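Local coordinates for protein putative ketosteroid isomerase (Parabacteroides distasonis ATCC 8503, PDB 3KE7) that is of unproven function but, as a SnoaL-like member of the NTF2 clan and a putative ketosteroid isomerase, probably binds a small ligand in its cone-shaped pocket, at residues Leu91-Asp96 with Thr125-Val130. Numbering follows the deposited sequence.
With BCN (bicine), chain F.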
ATOM      1  N   LEU B  91      -1.912  -6.720  -3.648  1.00  5.86           N
ATOM      2  CA  LEU B  91      -0.840  -7.718  -3.518  1.00  5.42           C
ATOM      3  C   LEU B  91       0.176  -7.243  -2.508  1.00  6.71           C
ATOM      4  O   LEU B  91       0.747  -6.154  -2.636  1.00  6.73           O
ATOM      5  CB  LEU B  91      -0.179  -7.955  -4.872  1.00  5.40           C
ATOM      6  CG  LEU B  91       1.121  -8.750  -4.837  1.00  5.79           C
ATOM      7  CD1 LEU B  91       0.902 -10.205  -4.338  1.00  6.99           C
ATOM      8  CD2 LEU B  91       1.790  -8.714  -6.228  1.00  7.08           C
ATOM      9  N   THR B  92       0.394  -8.036  -1.494  1.00  6.29           N
ATOM     10  CA  THR B  92       1.411  -7.725  -0.484  1.00  5.91           C
ATOM     11  C   THR B  92       2.386  -8.895  -0.395  1.00  5.91           C
ATOM     12  O   THR B  92       1.998 -10.078  -0.483  1.00  6.75           O
ATOM     13  CB  THR B  92       0.814  -7.428   0.907  1.00  6.42           C
ATOM     14  OG1 THR B  92      -0.054  -8.491   1.272  1.00  6.37           O
ATOM     15  CG2 THR B  92      -0.003  -6.118   0.870  1.00  6.66           C
ATOM     16  N   PHE B  93       3.668  -8.592  -0.215  1.00  6.39           N
ATOM     17  CA  PHE B  93       4.665  -9.621  -0.109  1.00  5.64           C
ATOM     18  C   PHE B  93       5.960  -9.039   0.467  1.00  6.23           C
ATOM     19  O   PHE B  93       6.141  -7.802   0.518  1.00  5.62           O
ATOM     20  CB  PHE B  93       4.935 -10.289  -1.480  1.00  6.65           C
ATOM     21  CG  PHE B  93       5.411  -9.353  -2.589  1.00  6.35           C
ATOM     22  CD1 PHE B  93       4.493  -8.669  -3.360  1.00  5.33           C
ATOM     23  CD2 PHE B  93       6.767  -9.231  -2.902  1.00  6.21           C
ATOM     24  CE1 PHE B  93       4.913  -7.817  -4.384  1.00  6.33           C
ATOM     25  CE2 PHE B  93       7.196  -8.408  -3.936  1.00  7.22           C
ATOM     26  CZ  PHE B  93       6.240  -7.678  -4.658  1.00  7.92           C
ATOM     27  N   ASN B  94       6.848  -9.955   0.837  1.00  5.92           N
ATOM     28  CA  ASN B  94       8.212  -9.635   1.105  1.00  5.97           C
ATOM     29  C   ASN B  94       9.039 -10.203  -0.035  1.00  5.84           C
ATOM     30  O   ASN B  94       8.601 -11.173  -0.691  1.00  7.10           O
ATOM     31  CB  ASN B  94       8.627 -10.166   2.483  1.00  5.00           C
ATOM     32  CG  ASN B  94       8.060  -9.323   3.583  1.00  6.20           C
ATOM     33  OD1 ASN B  94       7.001  -9.618   4.129  1.00  7.41           O
ATOM     34  ND2 ASN B  94       8.692  -8.165   3.802  1.00  5.37           N
ATOM     35  N   LEU B  95      10.186  -9.614  -0.285  1.00  6.56           N
ATOM     36  CA  LEU B  95      11.022 -10.054  -1.385  1.00  7.57           C
ATOM     37  C   LEU B  95      12.467 -10.041  -0.992  1.00  6.31           C
ATOM     38  O   LEU B  95      12.972  -9.019  -0.585  1.00  8.56           O
ATOM     39  CB  LEU B  95      10.848  -9.124  -2.586  1.00  8.20           C
ATOM     40  CG  LEU B  95      11.488  -9.582  -3.940  1.00  8.86           C
ATOM     41  CD1 LEU B  95      10.648 -10.664  -4.527  1.00 11.83           C
ATOM     42  CD2 LEU B  95      11.566  -8.405  -4.917  1.00  9.41           C
ATOM     43  N   ASP B  96      13.142 -11.187  -1.096  1.00  7.11           N
ATOM     44  CA  ASP B  96      14.611 -11.219  -0.941  1.00  9.38           C
ATOM     45  C   ASP B  96      15.251 -11.116  -2.382  1.00  8.39           C
ATOM     46  O   ASP B  96      15.022 -11.967  -3.176  1.00 13.97           O
ATOM     47  CB  ASP B  96      15.054 -12.505  -0.245  1.00  9.35           C
ATOM     48  CG  ASP B  96      14.710 -12.552   1.240  1.00  9.23           C
ATOM     49  OD1 ASP B  96      14.299 -11.538   1.843  1.00 10.29           O
ATOM     50  OD2 ASP B  96      14.838 -13.662   1.795  1.00 12.17           O
ATOM     51  N   THR B 125       2.162   1.617  -5.817  1.00  4.89           N
ATOM     52  CA  THR B 125       3.314   0.783  -5.501  1.00  4.95           C
ATOM     53  C   THR B 125       4.001   1.388  -4.290  1.00  4.10           C
ATOM     54  O   THR B 125       4.256   2.615  -4.240  1.00  5.33           O
ATOM     55  CB  THR B 125       4.326   0.758  -6.660  1.00  4.73           C
ATOM     56  OG1 THR B 125       3.701   0.177  -7.808  1.00  5.92           O
ATOM     57  CG2 THR B 125       5.577   0.046  -6.264  1.00  5.19           C
ATOM     58  N   HIS B 126       4.295   0.554  -3.304  1.00  5.19           N
ATOM     59  CA  HIS B 126       5.053   0.961  -2.125  1.00  5.74           C
ATOM     60  C   HIS B 126       6.110  -0.091  -1.846  1.00  4.93           C
ATOM     61  O   HIS B 126       5.800  -1.199  -1.419  1.00  6.16           O
ATOM     62  CB  HIS B 126       4.129   1.125  -0.898  1.00  6.16           C
ATOM     63  CG  HIS B 126       4.746   1.875   0.263  1.00  5.62           C
ATOM     64  ND1 HIS B 126       3.977   2.663   1.111  1.00  5.20           N
ATOM     65  CD2 HIS B 126       6.010   1.894   0.770  1.00  7.10           C
ATOM     66  CE1 HIS B 126       4.765   3.137   2.077  1.00  4.80           C
ATOM     67  NE2 HIS B 126       6.004   2.739   1.860  1.00  5.57           N
ATOM     68  N   TRP B 127       7.381   0.263  -2.123  1.00  5.23           N
ATOM     69  CA  TRP B 127       8.524  -0.558  -1.822  1.00  5.34           C
ATOM     70  C   TRP B 127       9.213   0.009  -0.596  1.00  5.89           C
ATOM     71  O   TRP B 127       9.442   1.229  -0.531  1.00  5.72           O
ATOM     72  CB  TRP B 127       9.557  -0.543  -2.969  1.00  5.11           C
ATOM     73  CG  TRP B 127       9.162  -1.307  -4.181  1.00  4.98           C
ATOM     74  CD1 TRP B 127       8.666  -0.829  -5.326  1.00  8.19           C
ATOM     75  CD2 TRP B 127       9.227  -2.732  -4.326  1.00  5.20           C
ATOM     76  NE1 TRP B 127       8.433  -1.861  -6.207  1.00  7.22           N
ATOM     77  CE2 TRP B 127       8.789  -3.043  -5.618  1.00  7.17           C
ATOM     78  CE3 TRP B 127       9.690  -3.757  -3.514  1.00  4.01           C
ATOM     79  CZ2 TRP B 127       8.717  -4.357  -6.088  1.00  6.41           C
ATOM     80  CZ3 TRP B 127       9.671  -5.070  -3.985  1.00  8.11           C
ATOM     81  CH2 TRP B 127       9.159  -5.360  -5.259  1.00  7.45           C
ATOM     82  N   SER B 128       9.546  -0.832   0.383  1.00  5.62           N
ATOM     83  CA  SER B 128      10.365  -0.361   1.505  1.00  4.85           C
ATOM     84  C   SER B 128      11.372  -1.435   1.870  1.00  6.25           C
ATOM     85  O   SER B 128      11.171  -2.631   1.574  1.00  6.17           O
ATOM     86  CB  SER B 128       9.496   0.079   2.698  1.00  6.01           C
ATOM     87  OG  SER B 128       8.815  -0.989   3.317  1.00  6.35           O
ATOM     88  N   TYR B 129      12.450  -1.030   2.563  1.00  6.25           N
ATOM     89  CA  TYR B 129      13.402  -2.011   3.072  1.00  6.42           C
ATOM     90  C   TYR B 129      12.854  -2.679   4.310  1.00  7.13           C
ATOM     91  O   TYR B 129      12.195  -2.070   5.109  1.00  7.15           O
ATOM     92  CB  TYR B 129      14.714  -1.354   3.464  1.00  8.93           C
ATOM     93  CG  TYR B 129      15.442  -0.661   2.349  1.00  8.81           C
ATOM     94  CD1 TYR B 129      15.738  -1.318   1.183  1.00 12.31           C
ATOM     95  CD2 TYR B 129      15.935   0.642   2.528  1.00  9.13           C
ATOM     96  CE1 TYR B 129      16.487  -0.690   0.164  1.00 15.25           C
ATOM     97  CE2 TYR B 129      16.685   1.271   1.511  1.00 11.02           C
ATOM     98  CZ  TYR B 129      16.909   0.595   0.342  1.00  9.80           C
ATOM     99  OH  TYR B 129      17.662   1.185  -0.658  1.00 17.62           O
ATOM    100  N   VAL B 130      13.219  -3.945   4.478  1.00  6.77           N
ATOM    101  CA  VAL B 130      12.924  -4.677   5.700  1.00  6.53           C
ATOM    102  C   VAL B 130      13.913  -4.220   6.766  1.00  7.51           C
ATOM    103  O   VAL B 130      15.144  -4.320   6.575  1.00  6.74           O
ATOM    104  CB  VAL B 130      13.058  -6.197   5.520  1.00  5.95           C
ATOM    105  CG1 VAL B 130      13.048  -6.956   6.876  1.00  5.02           C
ATOM    106  CG2 VAL B 130      11.938  -6.762   4.597  1.00  5.91           C
TER
HETATM  107  N1  BCN F   1      12.903  -2.790  -7.066  1.00 23.68           N
HETATM  108  C1  BCN F   1      13.241  -1.366  -6.940  1.00 22.62           C
HETATM  109  C2  BCN F   1      14.767  -1.182  -6.859  1.00 22.68           C
HETATM  110  O21 BCN F   1      15.249  -0.071  -6.552  1.00 24.37           O
HETATM  111  O22 BCN F   1      15.498  -2.166  -7.104  1.00 23.83           O
HETATM  112  C3  BCN F   1      11.708  -2.975  -7.908  1.00 18.15           C
HETATM  113  C4  BCN F   1      12.081  -2.932  -9.389  1.00 25.01           C
HETATM  114  O4  BCN F   1      13.189  -3.833  -9.546  1.00 25.17           O
HETATM  115  C5  BCN F   1      12.650  -3.307  -5.732  1.00 23.73           C
HETATM  116  C6  BCN F   1      12.803  -4.807  -5.723  1.00 22.21           C
HETATM  117  O6  BCN F   1      14.041  -5.188  -6.383  1.00 24.17           O
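One face of the W127 indole carries the bound bicine, whose C5 sits 3.6 Å above the ring plane and over its centre, while the F93 ring and L95 meet the indole obliquely near CH2; so broad a flat group suits bicine's methylenes. The planes of F93 and W127 stand at 84°, with the centroids of their six-membered rings 5.7 Å apart; CZ of F93, whose phenyl fills apolar space beside the indole, comes 3.8 Å from W127 CH2. The edge of the phenyl ring has L95 CB in its plane. From L95, CD2 reaches both W127 CH2 and bicine C6, each at 3.9 Å, because CG lies anti to the backbone N (chi1 -170°); a branched aliphatic chain suits this place, meeting an aromatic ring and a methylene at once. With a leucine in place of W127, bicine would probably lose the broad surface beneath its methylenes, and F93 and L95 their aromatic neighbour.

On the other side of the sheet, V130 CG2 touches N94 ND2 at 3.6 Å, a methyl that does not compete for the amide's bonds. An amide suits N94 because it both donates and accepts: ND2 bonds to N107 OD1 and W106 O, and OD1 to the backbone N of K53 in the second subunit. Strand 102-114 runs between the two segments, so no hydrogen bond joins them and side chains alone span the gap. The sheet thus divides its chemistry: here W127 and L95 give the bicine pocket an apolar wall, with F93 behind them, and a polar amide faces the dimer partner.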